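Local coordinates for protein alpha-glucosidase (Bacteroides thetaiotaomicron, PDB 5XFM) that hydrolyses beta-L-arabinopyranosides and alpha-galactosides as a bifunctional, calcium-containing enzyme of glycoside hydrolase family 97, at residues Leu68-Ser74 with Leu99-Asn105; Gln109-Ile114 with Arg125-Gln131; Val356-Leu360 with Gly396-Ile400. The protein carries 1 engineered substitution. One frame throughout, in Å; residues are numbered along the deposited sequence.

Contact 1: Leu68-Ser74 with Leu99-Asn105; sequences LKLTGHS and LTCHLEN
L68 reaches L103 just ahead of the strand proper, CD2 meeting CD1 at 3.7 Å, while its CA passes close to the carbonyl of E104. K69 then pairs with E104 through two backbone bonds, the firmer being K69 N to E104 O at 2.8 Å; its own side chain starts on the same side as that of E104 but leads outward. L70 points to the other face. With CG anti to the backbone N (chi1 -180°), it lays CD1 into the angle between C101 CB, at 3.6 Å, and L103 CD2, at 3.7 Å.

At T71 and G72 the antiparallel register slips by one, a beta bulge that sets both residues against H102. H102 O is gripped twice by T71: T71 N lies almost in line with the C=O, 2.8 Å from H102 O, though the bond bends at the hydrogen, whereas OG1 comes from above the carbonyl plane, 3.0 Å from H102 O. The methyl CG2 of T71 rests near E104 OE1. G72 O answers H102 N, and the imidazole, edge on, adds a weak bond from ND1. H73 places CB against the carbonyl of T100 and ND1 beside L99 CD1, and S74 closes the pairing with two bonds to T100, its OG lying 3.3 Å from T100 CB.

The chemistry divides by face. L70, C101 and L103 make one side mainly apolar, with H73 at its end, and C101 and L103 are buried there; the side bearing K69, H102 and E104 is polar and more exposed, with strand 69-83 edging the sheet.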
loop_
_atom_site.group_PDB
_atom_site.type_symbol
_atom_site.label_atom_id
_atom_site.label_comp_id
_atom_site.label_asym_id
_atom_site.label_seq_id
_atom_site.Cartn_x
_atom_site.Cartn_y
_atom_site.Cartn_z
ATOM N N LEU A 68 -27.477 3.931 -22.319
ATOM C CA LEU A 68 -27.255 5.330 -22.000
ATOM C C LEU A 68 -27.018 6.158 -23.251
ATOM O O LEU A 68 -26.634 5.630 -24.295
ATOM C CB LEU A 68 -26.073 5.495 -21.030
ATOM C CG LEU A 68 -26.244 5.273 -19.513
ATOM C CD1 LEU A 68 -27.249 4.190 -19.162
ATOM C CD2 LEU A 68 -24.886 4.970 -18.870
ATOM N N LYS A 69 -27.257 7.460 -23.138
ATOM C CA LYS A 69 -26.906 8.388 -24.201
ATOM C C LYS A 69 -25.772 9.265 -23.708
ATOM O O LYS A 69 -25.728 9.622 -22.531
ATOM C CB LYS A 69 -28.092 9.261 -24.610
ATOM C CG LYS A 69 -29.382 8.514 -24.887
ATOM C CD LYS A 69 -30.548 9.486 -25.023
ATOM C CE LYS A 69 -31.827 8.770 -25.427
ATOM N NZ LYS A 69 -31.742 8.221 -26.813
ATOM N N LEU A 70 -24.832 9.564 -24.596
ATOM C CA LEU A 70 -23.806 10.557 -24.325
ATOM C C LEU A 70 -24.328 11.875 -24.879
ATOM O O LEU A 70 -24.242 12.129 -26.080
ATOM C CB LEU A 70 -22.481 10.169 -24.983
ATOM C CG LEU A 70 -21.281 11.098 -24.793
ATOM C CD1 LEU A 70 -20.832 11.104 -23.348
ATOM C CD2 LEU A 70 -20.135 10.708 -25.713
ATOM N N THR A 71 -24.867 12.711 -24.001
ATOM C CA THR A 71 -25.500 13.965 -24.410
ATOM C C THR A 71 -24.492 15.049 -24.783
ATOM O O THR A 71 -24.809 15.973 -25.537
ATOM C CB THR A 71 -26.434 14.496 -23.302
ATOM O OG1 THR A 71 -25.697 14.605 -22.078
ATOM C CG2 THR A 71 -27.585 13.537 -23.079
ATOM N N GLY A 72 -23.293 14.960 -24.224
ATOM C CA GLY A 72 -22.253 15.917 -24.536
ATOM C C GLY A 72 -20.987 15.628 -23.763
ATOM O O GLY A 72 -20.994 14.836 -22.826
ATOM N N HIS A 73 -19.900 16.294 -24.134
ATOM C CA HIS A 73 -18.640 16.102 -23.437
ATOM C C HIS A 73 -17.765 17.349 -23.457
ATOM O O HIS A 73 -17.948 18.245 -24.278
ATOM C CB HIS A 73 -17.889 14.909 -24.030
ATOM C CG HIS A 73 -17.387 15.133 -25.422
ATOM N ND1 HIS A 73 -16.127 15.626 -25.692
ATOM C CD2 HIS A 73 -17.975 14.924 -26.624
ATOM C CE1 HIS A 73 -15.962 15.710 -27.000
ATOM N NE2 HIS A 73 -17.068 15.291 -27.589
ATOM N N SER A 74 -16.812 17.393 -22.535
ATOM C CA SER A 74 -15.881 18.508 -22.438
ATOM C C SER A 74 -14.469 18.005 -22.181
ATOM O O SER A 74 -14.276 16.909 -21.686
ATOM C CB SER A 74 -16.320 19.476 -21.341
ATOM O OG SER A 74 -16.208 18.881 -20.063
ATOM N N LEU A 99 -11.250 14.182 -19.717
ATOM C CA LEU A 99 -12.468 14.039 -20.500
ATOM C C LEU A 99 -13.680 13.943 -19.585
ATOM O O LEU A 99 -13.758 13.048 -18.758
ATOM C CB LEU A 99 -12.395 12.798 -21.387
ATOM C CG LEU A 99 -13.692 12.451 -22.118
ATOM C CD1 LEU A 99 -14.074 13.569 -23.086
ATOM C CD2 LEU A 99 -13.573 11.116 -22.836
ATOM N N THR A 100 -14.624 14.864 -19.728
ATOM C CA THR A 100 -15.866 14.792 -18.975
ATOM C C THR A 100 -17.002 14.371 -19.890
ATOM O O THR A 100 -17.296 15.037 -20.876
ATOM C CB THR A 100 -16.224 16.132 -18.294
ATOM O OG1 THR A 100 -15.149 16.549 -17.442
ATOM C CG2 THR A 100 -17.490 15.973 -17.457
ATOM N N CYS A 101 -17.610 13.240 -19.571
ATOM C CA CYS A 101 -18.726 12.705 -20.337
ATOM C C CYS A 101 -20.048 12.877 -19.593
ATOM O O CYS A 101 -20.162 12.537 -18.411
ATOM C CB CYS A 101 -18.485 11.228 -20.656
ATOM S SG CYS A 101 -17.037 10.950 -21.705
ATOM N N HIS A 102 -21.042 13.407 -20.297
ATOM C CA HIS A 102 -22.370 13.581 -19.730
ATOM C C HIS A 102 -23.326 12.537 -20.273
ATOM O O HIS A 102 -23.648 12.531 -21.462
ATOM C CB HIS A 102 -22.897 14.994 -20.003
ATOM C CG HIS A 102 -22.089 16.074 -19.353
ATOM N ND1 HIS A 102 -20.982 16.639 -19.947
ATOM C CD2 HIS A 102 -22.234 16.697 -18.160
ATOM C CE1 HIS A 102 -20.475 17.559 -19.145
ATOM N NE2 HIS A 102 -21.219 17.616 -18.055
ATOM N N LEU A 103 -23.767 11.648 -19.387
ATOM C CA LEU A 103 -24.612 10.523 -19.761
ATOM C C LEU A 103 -26.037 10.697 -19.264
ATOM O O LEU A 103 -26.284 11.364 -18.260
ATOM C CB LEU A 103 -24.052 9.209 -19.208
ATOM C CG LEU A 103 -22.599 8.857 -19.502
ATOM C CD1 LEU A 103 -22.242 7.545 -18.815
ATOM C CD2 LEU A 103 -22.382 8.755 -20.991
ATOM N N GLU A 104 -26.968 10.064 -19.971
ATOM C CA GLU A 104 -28.379 10.100 -19.615
ATOM C C GLU A 104 -28.994 8.723 -19.842
ATOM O O GLU A 104 -28.687 8.068 -20.838
ATOM C CB GLU A 104 -29.095 11.164 -20.450
ATOM C CG GLU A 104 -30.336 11.753 -19.820
ATOM C CD GLU A 104 -30.860 12.953 -20.595
ATOM O OE1 GLU A 104 -30.167 13.993 -20.631
ATOM O OE2 GLU A 104 -31.969 12.858 -21.162
ATOM N N ASN A 105 -29.849 8.269 -18.927
ATOM C CA ASN A 105 -30.581 7.027 -19.157
ATOM C C ASN A 105 -31.912 7.303 -19.843
ATOM O O ASN A 105 -32.251 8.455 -20.090
ATOM C CB ASN A 105 -30.808 6.238 -17.855
ATOM C CG ASN A 105 -31.685 6.970 -16.847
ATOM O OD1 ASN A 105 -32.250 8.030 -17.122
ATOM N ND2 ASN A 105 -31.820 6.380 -15.668
#

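Contact 2: Gln109-Ile114 with Arg125-Gln131; sequences QKLGVI and RYTLPHQ
Q131 pairs with K110 as if its side-chain amide were another piece of strand. OE1 takes K110 N on an in-plane lone pair at 2.9 Å, and NE2 gives to K110 O at 3.0 Å, so two bonds fix the rotation of the amide. This bridges the place where 125-131 leaves the strand at P129, whose CD sits against K110 O.

Inside the ladder, G112 and T127 exchange backbone bonds, and I114 and R125 do the same. The hydroxyl of T127 stands over the bare G112, OG1 being 3.3 Å from its CA; a side chain at G112 would collide with it. The neighbouring T127 methyl, CG2, is pressed to 3.4 Å by I114 CD1, a tight carbon contact. On the other face V113 lies alongside Y126, CG2 meeting CD2 at 3.8 Å. L111 swings CG anti to the backbone N (chi1 169°), which carries CD1 across to L128 CD2, 3.6 Å away.

One shell out, Y126 is pinned by its hydroxyl, hydrogen-bonded to T144 OG1 and G56 N, and F64 of strand 62-64 touches Q109, L111 and L128. Strands 110-117 and 121-128 form an interior hairpin of the antiparallel sheet in the N-terminal region of this family 97 enzyme: strand 91-104 flanks the first, pairing with L111 and V113, and strand 256-266 flanks the second, pairing with Y126 and L128.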
loop_
_atom_site.group_PDB
_atom_site.type_symbol
_atom_site.label_atom_id
_atom_site.label_comp_id
_atom_site.label_asym_id
_atom_site.label_seq_id
_atom_site.Cartn_x
_atom_site.Cartn_y
_atom_site.Cartn_z
ATOM N N GLN A 109 -32.620 10.583 -16.504
ATOM C CA GLN A 109 -31.756 10.838 -15.355
ATOM C C GLN A 109 -30.301 10.927 -15.810
ATOM O O GLN A 109 -29.901 10.284 -16.780
ATOM C CB GLN A 109 -31.948 9.768 -14.281
ATOM C CG GLN A 109 -33.353 9.776 -13.700
ATOM C CD GLN A 109 -33.755 8.452 -13.099
ATOM O OE1 GLN A 109 -33.462 7.390 -13.650
ATOM N NE2 GLN A 109 -34.451 8.504 -11.972
ATOM N N LYS A 110 -29.533 11.772 -15.128
ATOM C CA LYS A 110 -28.199 12.160 -15.577
ATOM C C LYS A 110 -27.078 11.573 -14.724
ATOM O O LYS A 110 -27.240 11.371 -13.520
ATOM C CB LYS A 110 -28.099 13.689 -15.625
ATOM C CG LYS A 110 -28.973 14.295 -16.725
ATOM C CD LYS A 110 -28.919 15.814 -16.778
ATOM C CE LYS A 110 -29.818 16.321 -17.915
ATOM N NZ LYS A 110 -29.628 17.761 -18.257
ATOM N N LEU A 111 -25.950 11.285 -15.369
ATOM C CA LEU A 111 -24.762 10.771 -14.690
ATOM C C LEU A 111 -23.486 11.242 -15.397
ATOM O O LEU A 111 -23.391 11.163 -16.612
ATOM C CB LEU A 111 -24.803 9.234 -14.630
ATOM C CG LEU A 111 -23.543 8.477 -14.194
ATOM C CD1 LEU A 111 -23.339 8.588 -12.697
ATOM C CD2 LEU A 111 -23.595 7.011 -14.606
ATOM N N GLY A 112 -22.504 11.733 -14.649
ATOM C CA GLY A 112 -21.244 12.118 -15.267
ATOM C C GLY A 112 -20.159 11.052 -15.133
ATOM O O GLY A 112 -20.156 10.283 -14.171
ATOM N N VAL A 113 -19.253 10.984 -16.109
ATOM C CA VAL A 113 -18.045 10.159 -15.989
ATOM C C VAL A 113 -16.820 10.985 -16.362
ATOM O O VAL A 113 -16.773 11.582 -17.429
ATOM C CB VAL A 113 -18.095 8.892 -16.887
ATOM C CG1 VAL A 113 -16.931 7.956 -16.571
ATOM C CG2 VAL A 113 -19.409 8.166 -16.724
ATOM N N ILE A 114 -15.830 11.023 -15.478
ATOM C CA ILE A 114 -14.634 11.834 -15.689
ATOM C C ILE A 114 -13.390 10.974 -15.786
ATOM O O ILE A 114 -13.110 10.184 -14.879
ATOM C CB ILE A 114 -14.421 12.862 -14.553
ATOM C CG1 ILE A 114 -15.570 13.864 -14.506
ATOM C CG2 ILE A 114 -13.107 13.606 -14.750
ATOM C CD1 ILE A 114 -16.744 13.413 -13.702
ATOM N N ARG A 125 -13.901 8.494 -12.542
ATOM C CA ARG A 125 -14.934 8.397 -11.519
ATOM C C ARG A 125 -16.281 8.847 -12.049
ATOM O O ARG A 125 -16.371 9.456 -13.116
ATOM C CB ARG A 125 -14.559 9.217 -10.280
ATOM C CG ARG A 125 -14.578 10.721 -10.487
ATOM C CD ARG A 125 -14.599 11.459 -9.154
ATOM N NE ARG A 125 -14.415 12.893 -9.344
ATOM C CZ ARG A 125 -14.174 13.761 -8.366
ATOM N NH1 ARG A 125 -14.071 13.350 -7.106
ATOM N NH2 ARG A 125 -14.021 15.045 -8.653
ATOM N N TYR A 126 -17.333 8.505 -11.316
ATOM C CA TYR A 126 -18.673 8.944 -11.668
ATOM C C TYR A 126 -19.079 10.149 -10.827
ATOM O O TYR A 126 -18.675 10.268 -9.671
ATOM C CB TYR A 126 -19.683 7.817 -11.466
ATOM C CG TYR A 126 -19.331 6.519 -12.148
ATOM C CD1 TYR A 126 -18.647 5.524 -11.464
ATOM C CD2 TYR A 126 -19.696 6.278 -13.470
ATOM C CE1 TYR A 126 -18.332 4.328 -12.068
ATOM C CE2 TYR A 126 -19.380 5.083 -14.087
ATOM C CZ TYR A 126 -18.696 4.109 -13.378
ATOM O OH TYR A 126 -18.376 2.909 -13.972
ATOM N N THR A 127 -19.896 11.028 -11.396
ATOM C CA THR A 127 -20.525 12.090 -10.618
ATOM C C THR A 127 -22.041 11.965 -10.721
ATOM O O THR A 127 -22.569 11.529 -11.748
ATOM C CB THR A 127 -20.074 13.499 -11.072
ATOM O OG1 THR A 127 -20.334 13.680 -12.471
ATOM C CG2 THR A 127 -18.587 13.698 -10.809
ATOM N N LEU A 128 -22.729 12.318 -9.640
ATOM C CA LEU A 128 -24.187 12.335 -9.608
ATOM C C LEU A 128 -24.673 13.697 -9.126
ATOM O O LEU A 128 -24.341 14.122 -8.021
ATOM C CB LEU A 128 -24.733 11.238 -8.692
ATOM C CG LEU A 128 -24.549 9.772 -9.076
ATOM C CD1 LEU A 128 -24.657 8.921 -7.842
ATOM C CD2 LEU A 128 -25.619 9.368 -10.082
ATOM N N PRO A 129 -25.460 14.387 -9.958
ATOM C CA PRO A 129 -25.971 15.712 -9.597
ATOM C C PRO A 129 -27.223 15.627 -8.728
ATOM O O PRO A 129 -27.818 14.553 -8.612
ATOM C CB PRO A 129 -26.297 16.333 -10.958
ATOM C CG PRO A 129 -26.723 15.153 -11.780
ATOM C CD PRO A 129 -25.870 13.987 -11.318
ATOM N N HIS A 130 -27.613 16.743 -8.119
ATOM C CA HIS A 130 -28.927 16.837 -7.492
ATOM C C HIS A 130 -30.008 16.788 -8.572
ATOM O O HIS A 130 -30.003 17.605 -9.490
ATOM C CB HIS A 130 -29.060 18.123 -6.676
ATOM C CG HIS A 130 -30.324 18.201 -5.877
ATOM N ND1 HIS A 130 -31.546 18.502 -6.442
ATOM C CD2 HIS A 130 -30.551 18.058 -4.549
ATOM C CE1 HIS A 130 -32.475 18.512 -5.502
ATOM N NE2 HIS A 130 -31.897 18.248 -4.343
ATOM N N GLN A 131 -30.934 15.838 -8.460
ATOM C CA GLN A 131 -31.961 15.654 -9.484
ATOM C C GLN A 131 -33.147 14.849 -8.963
ATOM O O GLN A 131 -33.015 14.085 -8.008
ATOM C CB GLN A 131 -31.373 14.958 -10.712
ATOM C CG GLN A 131 -31.061 13.481 -10.499
ATOM C CD GLN A 131 -30.390 12.851 -11.705
ATOM O OE1 GLN A 131 -30.861 12.996 -12.836
ATOM N NE2 GLN A 131 -29.285 12.148 -11.470
#

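Contact 3: Val356-Leu360 with Gly396-Ile400; sequences VELFL and GVKGI
F359 and L360 run parallel to G399 and I400, joined by L360 N to G399 O at 3.0 Å, while two residues earlier L358 O takes K398 N at 3.2 Å and, weakly, G399 N. The end-to-end directions of 357-360 and 397-400 differ by 42°. Toward the start of the pairing a water bridges the backbones, giving to G396 O and accepting from L358 N.

The F359 ring lies flat over G399. Its face receives the glycine CA, 3.5 Å from the ring centroid and only 13° off the normal, a CH-pi contact; the phenyl thus occupies the site a side chain at G399 would need. An alanine in place of F359 would strip away the ring and is likely to leave a gap over G399 CA and deprive Y328 of its edge-to-face partner. On the opposite face L360 and V397 meet at about a right angle, CG to CG1 at 4.0 Å. E357 and K398 run across each other in their aliphatic parts. Bent at chi2 (-52°) and again at chi3, K398 brings CE to 3.1 Å from E357 OE2, yet NZ stays 4.3 Å from E357 OE2, too far for a salt bridge, though the two charges probably still attract.

G396, with positive phi, ends helix 382-395 in a Schellman motif and turns the chain into strand 399-403. Strand 357-363, helix 382-395 and strand 399-403 make a beta-alpha-beta unit of the TIM-barrel-like catalytic region: strand 328-331 pairs with the other edge of strand 357-363, and strand 429-432 lies beyond strand 399-403. L358 and L360 pack on helix 341-353, I400 on helix 382-395, while F359 also touches M429.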
loop_
_atom_site.group_PDB
_atom_site.type_symbol
_atom_site.label_atom_id
_atom_site.label_comp_id
_atom_site.label_asym_id
_atom_site.label_seq_id
_atom_site.Cartn_x
_atom_site.Cartn_y
_atom_site.Cartn_z
ATOM N N VAL A 356 14.077 9.180 23.125
ATOM C CA VAL A 356 13.202 8.210 22.477
ATOM C C VAL A 356 11.743 8.549 22.786
ATOM O O VAL A 356 11.412 8.919 23.912
ATOM C CB VAL A 356 13.498 6.760 22.964
ATOM C CG1 VAL A 356 12.433 5.785 22.467
ATOM C CG2 VAL A 356 14.886 6.310 22.532
ATOM N N GLU A 357 10.876 8.424 21.787
ATOM C CA GLU A 357 9.446 8.625 21.985
ATOM C C GLU A 357 8.683 7.354 21.636
ATOM O O GLU A 357 9.220 6.470 20.969
ATOM C CB GLU A 357 8.976 9.818 21.149
ATOM C CG GLU A 357 9.251 11.153 21.834
ATOM C CD GLU A 357 9.342 12.302 20.862
ATOM O OE1 GLU A 357 9.850 12.081 19.743
ATOM O OE2 GLU A 357 8.912 13.423 21.211
ATOM N N LEU A 358 7.433 7.255 22.081
ATOM C CA LEU A 358 6.702 5.995 21.962
ATOM C C LEU A 358 5.518 5.991 20.994
ATOM O O LEU A 358 4.850 7.004 20.781
ATOM C CB LEU A 358 6.196 5.551 23.336
ATOM C CG LEU A 358 7.220 5.411 24.454
ATOM C CD1 LEU A 358 6.525 4.914 25.696
ATOM C CD2 LEU A 358 8.320 4.452 24.035
ATOM N N PHE A 359 5.291 4.824 20.402
ATOM C CA PHE A 359 4.036 4.501 19.735
ATOM C C PHE A 359 3.340 3.463 20.591
ATOM O O PHE A 359 3.986 2.528 21.072
ATOM C CB PHE A 359 4.266 3.951 18.330
ATOM C CG PHE A 359 4.412 4.998 17.272
ATOM C CD1 PHE A 359 5.463 5.897 17.311
ATOM C CD2 PHE A 359 3.535 5.042 16.195
ATOM C CE1 PHE A 359 5.618 6.841 16.322
ATOM C CE2 PHE A 359 3.688 5.987 15.197
ATOM C CZ PHE A 359 4.728 6.887 15.260
ATOM N N LEU A 360 2.040 3.621 20.802
ATOM C CA LEU A 360 1.291 2.631 21.568
ATOM C C LEU A 360 0.248 1.905 20.718
ATOM O O LEU A 360 -0.414 2.514 19.862
ATOM C CB LEU A 360 0.622 3.282 22.779
ATOM C CG LEU A 360 1.579 3.888 23.806
ATOM C CD1 LEU A 360 0.817 4.391 25.024
ATOM C CD2 LEU A 360 2.631 2.865 24.210
ATOM N N GLY A 396 2.660 12.904 26.007
ATOM C CA GLY A 396 3.635 13.162 24.966
ATOM C C GLY A 396 3.914 11.950 24.089
ATOM O O GLY A 396 4.952 11.881 23.430
ATOM N N VAL A 397 3.004 10.980 24.094
ATOM C CA VAL A 397 3.093 9.861 23.161
ATOM C C VAL A 397 2.922 10.450 21.767
ATOM O O VAL A 397 2.115 11.357 21.574
ATOM C CB VAL A 397 2.026 8.768 23.441
ATOM C CG1 VAL A 397 2.098 7.650 22.403
ATOM C CG2 VAL A 397 2.198 8.198 24.849
ATOM N N LYS A 398 3.708 9.959 20.815
ATOM C CA LYS A 398 3.781 10.544 19.486
ATOM C C LYS A 398 3.052 9.764 18.398
ATOM O O LYS A 398 2.898 10.259 17.282
ATOM C CB LYS A 398 5.245 10.713 19.079
ATOM C CG LYS A 398 6.003 11.730 19.912
ATOM C CD LYS A 398 5.239 13.046 19.941
ATOM C CE LYS A 398 6.170 14.232 20.047
ATOM N NZ LYS A 398 5.471 15.495 19.676
ATOM N N GLY A 399 2.619 8.547 18.701
ATOM C CA GLY A 399 1.946 7.749 17.695
ATOM C C GLY A 399 1.124 6.602 18.237
ATOM O O GLY A 399 1.320 6.168 19.374
ATOM N N ILE A 400 0.178 6.128 17.432
ATOM C CA ILE A 400 -0.581 4.942 17.792
ATOM C C ILE A 400 -0.640 3.927 16.658
ATOM O O ILE A 400 -0.672 4.283 15.472
ATOM C CB ILE A 400 -2.021 5.278 18.224
ATOM C CG1 ILE A 400 -2.750 6.078 17.148
ATOM C CG2 ILE A 400 -2.007 6.024 19.530
ATOM C CD1 ILE A 400 -4.230 6.235 17.430
HETATM O O HOH W 1 6.841 9.432 24.013
#

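Overall arrangement
From the N terminus, contact 1 comes first, bringing strand 91-104 back along strand 69-83 as a beta hairpin. The chain then turns through N105 to Q109 and, in contact 2, folds strands 110-117 and 121-128 into the next hairpin of the same sheet, both within the N-terminal region of the enzyme. The two follow in series, neither enclosing the other, and share a seam where C101 and L103 meet V113 and L111; the centres of contact 1 and contact 2 are about 9 Å apart. Contact 3 closes much later, round helix 382-395, in the parallel sheet of the TIM-barrel-like region. The centres of contact 1 and contact 3 are about 51 Å apart, and contact 3 touches neither hairpin.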